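Local coordinates for hydroxylase (Rhodococcus sp., PDB 2OR0), which probably hydroxylates a substrate with molecular oxygen and reduced flavin, as a member of the acyl-CoA dehydrogenase family, at residues Leu364-Thr368 with Pro369-Phe373; Thr198-Ile202 with Gly203-Thr207; Asp46-Leu49 with Thr50-Ala53. One frame throughout, in Å; residues are numbered along the deposited sequence.

Contact 1 (Leu364-Thr368 with Pro369-Phe373)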
loop_
_atom_site.group_PDB
_atom_site.type_symbol
_atom_site.label_atom_id
_atom_site.label_comp_id
_atom_site.label_asym_id
_atom_site.label_seq_id
_atom_site.Cartn_x
_atom_site.Cartn_y
_atom_site.Cartn_z
ATOM N N LEU A 364 13.149 21.151 11.211
ATOM C CA LEU A 364 12.292 21.743 10.160
ATOM C C LEU A 364 12.987 21.808 8.795
ATOM O O LEU A 364 12.338 21.961 7.771
ATOM C CB LEU A 364 11.827 23.138 10.587
ATOM C CG LEU A 364 11.005 23.209 11.889
ATOM C CD1 LEU A 364 10.734 24.666 12.158
ATOM C CD2 LEU A 364 9.685 22.338 11.810
ATOM N N HIS A 365 14.310 21.682 8.788
ATOM C CA HIS A 365 15.083 21.867 7.552
ATOM C C HIS A 365 15.018 20.643 6.641
ATOM O O HIS A 365 15.196 19.504 7.102
ATOM C CB HIS A 365 16.522 22.282 7.896
ATOM C CG HIS A 365 16.605 23.656 8.505
ATOM N ND1 HIS A 365 16.303 23.908 9.830
ATOM C CD2 HIS A 365 16.901 24.857 7.953
ATOM C CE1 HIS A 365 16.401 25.208 10.062
ATOM N NE2 HIS A 365 16.766 25.805 8.939
ATOM N N TYR A 366 14.766 20.885 5.350
ATOM C CA TYR A 366 14.772 19.834 4.302
ATOM C C TYR A 366 16.063 19.013 4.189
ATOM O O TYR A 366 16.038 17.878 3.753
ATOM C CB TYR A 366 14.466 20.440 2.924
ATOM C CG TYR A 366 12.988 20.654 2.667
ATOM C CD1 TYR A 366 12.419 21.913 2.793
ATOM C CD2 TYR A 366 12.161 19.583 2.333
ATOM C CE1 TYR A 366 11.055 22.120 2.548
ATOM C CE2 TYR A 366 10.783 19.768 2.107
ATOM C CZ TYR A 366 10.248 21.042 2.210
ATOM O OH TYR A 366 8.896 21.241 1.994
ATOM N N LYS A 367 17.199 19.608 4.549
ATOM C CA LYS A 367 18.475 18.865 4.558
ATOM C C LYS A 367 18.558 17.807 5.666
ATOM O O LYS A 367 19.552 17.100 5.751
ATOM C CB LYS A 367 19.671 19.826 4.689
ATOM C CG LYS A 367 19.758 20.507 6.051
ATOM C CD LYS A 367 20.898 21.540 6.095
ATOM C CE LYS A 367 20.644 22.572 7.188
ATOM N NZ LYS A 367 20.262 21.845 8.464
ATOM N N THR A 368 17.539 17.703 6.523
ATOM C CA THR A 368 17.503 16.652 7.556
ATOM C C THR A 368 16.395 15.654 7.193
ATOM O O THR A 368 15.311 16.083 6.829
ATOM C CB THR A 368 17.298 17.232 9.001
ATOM O OG1 THR A 368 15.995 17.817 9.118
ATOM C CG2 THR A 368 18.391 18.267 9.358
ATOM N N PRO A 369 16.677 14.331 7.244
ATOM C CA PRO A 369 15.706 13.335 6.763
ATOM C C PRO A 369 14.416 13.137 7.563
ATOM O O PRO A 369 13.429 12.700 6.982
ATOM C CB PRO A 369 16.512 12.027 6.729
ATOM C CG PRO A 369 17.623 12.242 7.754
ATOM C CD PRO A 369 17.955 13.712 7.677
HETATM N N MSE A 370 14.409 13.414 8.875
HETATM C CA MSE A 370 13.226 13.080 9.686
HETATM C C MSE A 370 11.943 13.720 9.133
HETATM O O MSE A 370 10.919 13.046 9.030
HETATM C CB MSE A 370 13.388 13.461 11.166
HETATM C CG MSE A 370 12.166 13.074 12.002
HETATM SE SE MSE A 370 12.236 13.725 13.817
HETATM C CE MSE A 370 10.613 12.866 14.460
ATOM N N GLN A 371 12.020 15.004 8.776
ATOM C CA GLN A 371 10.863 15.753 8.266
ATOM C C GLN A 371 10.232 15.108 7.039
ATOM O O GLN A 371 9.025 15.266 6.827
ATOM C CB GLN A 371 11.189 17.252 8.010
ATOM C CG GLN A 371 12.417 17.581 7.140
ATOM C CD GLN A 371 12.211 17.245 5.696
ATOM O OE1 GLN A 371 11.099 17.404 5.169
ATOM N NE2 GLN A 371 13.278 16.782 5.025
ATOM N N ARG A 372 11.035 14.391 6.242
ATOM C CA ARG A 372 10.553 13.770 5.000
ATOM C C ARG A 372 9.711 12.553 5.364
ATOM O O ARG A 372 8.671 12.321 4.779
ATOM C CB ARG A 372 11.733 13.381 4.058
ATOM C CG ARG A 372 11.342 12.743 2.655
ATOM C CD ARG A 372 12.575 12.058 1.940
ATOM N NE ARG A 372 13.638 13.009 2.072
ATOM C CZ ARG A 372 14.846 12.833 2.576
ATOM N NH1 ARG A 372 15.313 11.645 2.920
ATOM N NH2 ARG A 372 15.605 13.916 2.671
ATOM N N PHE A 373 10.165 11.786 6.359
ATOM C CA PHE A 373 9.388 10.653 6.876
ATOM C C PHE A 373 8.132 11.160 7.525
ATOM O O PHE A 373 7.076 10.599 7.326
ATOM C CB PHE A 373 10.205 9.780 7.844
ATOM C CG PHE A 373 11.295 8.977 7.158
ATOM C CD1 PHE A 373 11.025 7.723 6.617
ATOM C CD2 PHE A 373 12.586 9.488 7.051
ATOM C CE1 PHE A 373 12.028 7.001 5.995
ATOM C CE2 PHE A 373 13.615 8.774 6.410
ATOM C CZ PHE A 373 13.330 7.521 5.891
HETATM O O HOH W 1 13.810 16.612 10.199
#
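His365 O, with Gln371 CG packed against it at 3.4 Å, is gripped by two donors of a single residue: Thr368 N at 3.0 Å and Thr368 OG1 at 2.7 Å, the hydroxyl lying in the carbonyl plane. The backbone bond closes a type I beta turn from His365 to Thr368, which leads into helix 370-381, in the C-terminal domain of the acyl-CoA dehydrogenase family. Gln371, in the first turn of that helix, reaches back to the turn. Its CG sits between backbone N and carbonyl carbon (chi1 52°) and the chain bends again at chi2, which brings NE2 within 2.8 Å of Thr368 O. That bond is fairly straight (156°), and the acceptor lies near the amide plane. The amide's other end, OE1, is 3.7 Å from Tyr366 CD2 and hydrogen-bonds Arg375, so the rotation of the group is fixed from both ends. With an alanine in place of Gln371, Thr368 O would probably lose its amide donor and Arg375 this acceptor, and a gap would open beside Tyr366. One water completes the junction, donating to Thr368 OG1 at 2.7 Å and accepting from Gln371 N at 2.8 Å.

Contact 2 (Thr198-Ile202 with Gly203-Thr207)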
loop_
_atom_site.group_PDB
_atom_site.type_symbol
_atom_site.label_atom_id
_atom_site.label_comp_id
_atom_site.label_asym_id
_atom_site.label_seq_id
_atom_site.Cartn_x
_atom_site.Cartn_y
_atom_site.Cartn_z
ATOM N N THR A 198 0.846 16.647 -11.922
ATOM C CA THR A 198 -0.361 16.380 -11.160
ATOM C C THR A 198 -0.003 15.765 -9.775
ATOM O O THR A 198 -0.862 15.302 -9.042
ATOM C CB THR A 198 -1.277 15.431 -11.931
ATOM O OG1 THR A 198 -0.534 14.249 -12.296
ATOM C CG2 THR A 198 -1.856 16.139 -13.201
ATOM N N TRP A 199 1.275 15.772 -9.433
ATOM C CA TRP A 199 1.693 15.256 -8.123
ATOM C C TRP A 199 2.606 16.273 -7.415
ATOM O O TRP A 199 3.762 15.986 -7.118
ATOM C CB TRP A 199 2.359 13.872 -8.306
ATOM C CG TRP A 199 2.611 13.110 -6.997
ATOM C CD1 TRP A 199 3.832 12.735 -6.501
ATOM C CD2 TRP A 199 1.637 12.692 -6.033
ATOM N NE1 TRP A 199 3.676 12.071 -5.300
ATOM C CE2 TRP A 199 2.343 12.037 -4.982
ATOM C CE3 TRP A 199 0.236 12.812 -5.943
ATOM C CZ2 TRP A 199 1.696 11.500 -3.862
ATOM C CZ3 TRP A 199 -0.409 12.271 -4.841
ATOM C CH2 TRP A 199 0.321 11.618 -3.806
ATOM N N ASP A 200 2.103 17.481 -7.187
ATOM C CA ASP A 200 2.859 18.475 -6.433
ATOM C C ASP A 200 2.241 18.583 -5.026
ATOM O O ASP A 200 1.377 19.427 -4.759
ATOM C CB ASP A 200 2.858 19.814 -7.187
ATOM C CG ASP A 200 3.822 20.832 -6.593
ATOM O OD1 ASP A 200 4.590 20.488 -5.670
ATOM O OD2 ASP A 200 3.794 21.996 -7.062
ATOM N N VAL A 201 2.695 17.693 -4.138
ATOM C CA VAL A 201 2.043 17.402 -2.846
ATOM C C VAL A 201 3.002 17.549 -1.653
ATOM O O VAL A 201 4.216 17.615 -1.818
ATOM C CB VAL A 201 1.445 15.953 -2.841
ATOM C CG1 VAL A 201 0.306 15.839 -3.856
ATOM C CG2 VAL A 201 2.570 14.888 -3.107
ATOM N N ILE A 202 2.457 17.597 -0.445
ATOM C CA ILE A 202 3.295 17.802 0.753
ATOM C C ILE A 202 4.181 16.617 1.204
ATOM O O ILE A 202 5.146 16.829 1.958
ATOM C CB ILE A 202 2.472 18.324 1.936
ATOM C CG1 ILE A 202 1.335 17.367 2.286
ATOM C CG2 ILE A 202 1.922 19.721 1.615
ATOM C CD1 ILE A 202 1.569 16.481 3.505
ATOM N N GLY A 203 3.873 15.403 0.740
ATOM C CA GLY A 203 4.550 14.182 1.199
ATOM C C GLY A 203 4.425 13.060 0.189
ATOM O O GLY A 203 3.620 13.155 -0.732
ATOM N N LEU A 204 5.223 11.997 0.360
ATOM C CA LEU A 204 5.305 10.899 -0.605
ATOM C C LEU A 204 5.539 11.422 -2.032
ATOM O O LEU A 204 5.028 10.845 -3.023
ATOM C CB LEU A 204 4.035 10.041 -0.552
ATOM C CG LEU A 204 3.899 9.129 0.682
ATOM C CD1 LEU A 204 2.576 8.374 0.626
ATOM C CD2 LEU A 204 5.121 8.174 0.726
ATOM N N ARG A 205 6.303 12.522 -2.121
ATOM C CA ARG A 205 6.506 13.254 -3.369
ATOM C C ARG A 205 7.147 12.296 -4.341
ATOM O O ARG A 205 6.729 12.208 -5.491
ATOM C CB ARG A 205 7.364 14.519 -3.159
ATOM C CG ARG A 205 6.600 15.631 -2.416
ATOM C CD ARG A 205 7.463 16.849 -2.084
ATOM N NE ARG A 205 7.980 17.532 -3.271
ATOM C CZ ARG A 205 7.263 18.331 -4.070
ATOM N NH1 ARG A 205 7.855 18.910 -5.112
ATOM N NH2 ARG A 205 5.971 18.569 -3.838
ATOM N N GLY A 206 8.098 11.521 -3.824
ATOM C CA GLY A 206 8.895 10.591 -4.604
ATOM C C GLY A 206 8.160 9.398 -5.155
ATOM O O GLY A 206 8.739 8.658 -5.936
ATOM N N THR A 207 6.901 9.195 -4.763
ATOM C CA THR A 207 6.086 8.106 -5.308
ATOM C C THR A 207 5.638 8.375 -6.761
ATOM O O THR A 207 5.323 7.439 -7.518
ATOM C CB THR A 207 4.851 7.791 -4.422
ATOM O OG1 THR A 207 3.944 8.904 -4.392
ATOM C CG2 THR A 207 5.279 7.430 -2.972
#
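The indole of Trp199 is turned edge-on to the backbone at Leu204 and Arg205, while Arg205 reaches back along the loop to lie beside Asp200, both side chains pointing the same way. The two pairs lie within the loop of the beta domain that runs from strand 193-195 to its antiparallel partner 210-214. Trp199 NE1 donates to Leu204 O at 2.9 Å; the acceptor lies in the ring plane, whereas the donor is tilted from the carbonyl plane. Val201 CG2 lies over the centre of one indole face, 3.4 Å above the ring plane. Leu204 O carries three donors, since Thr207 N (3.0 Å) and Thr207 OG1 (2.6 Å) also bond to it where the chain curls into the 3-10 segment 205-207. This satisfies a carbonyl in a largely buried part of the loop.

The Arg205 chain bends at chi3 (63°), bringing the guanidinium edge to Val201 O. A single nitrogen does the work: Arg205 NH2 donates to Val201 O at 2.8 Å, and to Asp200 OD1 at 3.0 Å, a nearly straight hydrogen bond (174°) that is part of a salt bridge. Both acceptors lie in the guanidinium plane, but the carboxylate is turned 65° from it. Helix 370-381 offers the loop polar partners, Arg375 donating to Ile202 O and Asp376 accepting from Leu204 N. Arg205 NH2 meets Asp200 OD1 almost in line with its C-O bond.

Contact 3 (Asp46-Leu49 with Thr50-Ala53)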
loop_
_atom_site.group_PDB
_atom_site.type_symbol
_atom_site.label_atom_id
_atom_site.label_comp_id
_atom_site.label_asym_id
_atom_site.label_seq_id
_atom_site.Cartn_x
_atom_site.Cartn_y
_atom_site.Cartn_z
ATOM N N ASP A 46 12.571 15.065 -7.812
ATOM C CA ASP A 46 11.954 14.764 -9.109
ATOM C C ASP A 46 10.458 14.513 -9.029
ATOM O O ASP A 46 9.803 14.486 -10.061
ATOM C CB ASP A 46 12.575 13.515 -9.740
ATOM C CG ASP A 46 14.046 13.681 -10.098
ATOM O OD1 ASP A 46 14.557 14.832 -10.138
ATOM O OD2 ASP A 46 14.697 12.623 -10.331
ATOM N N CYS A 47 9.937 14.279 -7.819
ATOM C CA CYS A 47 8.563 13.785 -7.607
ATOM C C CYS A 47 8.283 12.495 -8.355
ATOM O O CYS A 47 7.203 12.323 -8.929
ATOM C CB CYS A 47 7.505 14.843 -7.981
ATOM S SG CYS A 47 7.657 16.318 -7.003
ATOM N N ARG A 48 9.251 11.584 -8.329
ATOM C CA ARG A 48 9.224 10.375 -9.141
ATOM C C ARG A 48 10.429 9.566 -8.703
ATOM O O ARG A 48 11.507 10.120 -8.556
ATOM C CB ARG A 48 9.360 10.783 -10.629
ATOM C CG ARG A 48 9.712 9.679 -11.616
ATOM C CD ARG A 48 10.393 10.255 -12.874
ATOM N NE ARG A 48 10.434 9.292 -13.984
ATOM C CZ ARG A 48 11.334 8.321 -14.133
ATOM N NH1 ARG A 48 12.311 8.130 -13.235
ATOM N NH2 ARG A 48 11.247 7.516 -15.201
ATOM N N LEU A 49 10.263 8.270 -8.467
ATOM C CA LEU A 49 11.416 7.436 -8.138
ATOM C C LEU A 49 12.425 7.530 -9.269
ATOM O O LEU A 49 12.063 7.368 -10.437
ATOM C CB LEU A 49 11.029 5.961 -7.933
ATOM C CG LEU A 49 10.181 5.525 -6.737
ATOM C CD1 LEU A 49 9.852 4.058 -6.793
ATOM C CD2 LEU A 49 10.869 5.853 -5.401
ATOM N N THR A 50 13.678 7.812 -8.931
ATOM C CA THR A 50 14.748 7.763 -9.920
ATOM C C THR A 50 14.786 6.344 -10.522
ATOM O O THR A 50 14.260 5.394 -9.932
ATOM C CB THR A 50 16.141 8.087 -9.299
ATOM O OG1 THR A 50 16.537 7.010 -8.448
ATOM C CG2 THR A 50 16.122 9.384 -8.484
ATOM N N ASP A 51 15.395 6.199 -11.696
ATOM C CA ASP A 51 15.550 4.882 -12.317
ATOM C C ASP A 51 16.377 3.960 -11.414
ATOM O O ASP A 51 16.040 2.772 -11.234
ATOM C CB ASP A 51 16.173 5.003 -13.713
ATOM C CG ASP A 51 15.194 5.574 -14.770
ATOM O OD1 ASP A 51 13.947 5.647 -14.543
ATOM O OD2 ASP A 51 15.709 5.949 -15.855
ATOM N N ALA A 52 17.434 4.507 -10.813
ATOM C CA ALA A 52 18.204 3.745 -9.832
ATOM C C ALA A 52 17.366 3.293 -8.623
ATOM O O ALA A 52 17.512 2.164 -8.186
ATOM C CB ALA A 52 19.482 4.504 -9.393
ATOM N N ALA A 53 16.472 4.147 -8.110
ATOM C CA ALA A 53 15.606 3.756 -6.982
ATOM C C ALA A 53 14.634 2.643 -7.360
ATOM O O ALA A 53 14.459 1.699 -6.598
ATOM C CB ALA A 53 14.846 4.967 -6.394
#
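The guanidinium of Arg48 meets Asp51 at its edge: Arg48 NH1 donates to Asp51 OD1 at 3.2 Å, with the oxygen in the guanidinium plane. The second nitrogen reaches the same oxygen, Arg48 NH2 to Asp51 OD1 at 3.3 Å, but that bond is weak. From the acceptor's side the approach is different, for NH1 comes in from above the carboxylate plane and the two flat groups are turned 63° apart. The salt bridge is therefore a fork closing on one oxygen and not a flat pairing of two nitrogens with two oxygens. Arg48 CG lies opposite the backbone N (chi1 165°) and the chain runs extended from there to NE, carrying the charge past Leu49 and Thr50 to Asp51; His160 packs against both ends of the bridge.

The segment is the tight connection between helices 33-46 and 51-60. Cys47, with positive phi, ends the first helix in a Schellman motif, and Thr50 is the N-cap of the second, its OG1 accepting from Ala53 N at 2.9 Å. The same hydroxyl oxygen is bonded to Gln39, and Thr50 N to Ser43, tying the cap to the preceding helix. Thr50 CG2 packs 4.0 Å from Asp46 OD2, whose carboxylate bonds Gln42 through OD1. In the first turn of the second helix, Ala53 CB packs 4.2 Å from Leu49 CD2, and the leucine also packs on helix 93-102 at Ala94, Ser95 and Val98.

How the contacts relate
Contacts 2 and 3, their centres 12 Å apart, touch directly: Arg205 NH1 lies 3.2 Å from Cys47 SG, and Gly206 O 3.5 Å from Leu49 CG, so the loop of the beta domain packs on the connection between two N-terminal helices. Helix 93-102 covers both, through Leu49 on one and Leu204 and Thr207 on the other. Contact 1 stands apart, its nearest atoms about 6 Å from contact 2 and about 10 Å from contact 3. Arg375 bridges the first of these gaps, bonding Gln371 with one nitrogen and Ile202 O with another. Toward contact 3, Arg372 packs on helix 33-46, the helix that Cys47 ends.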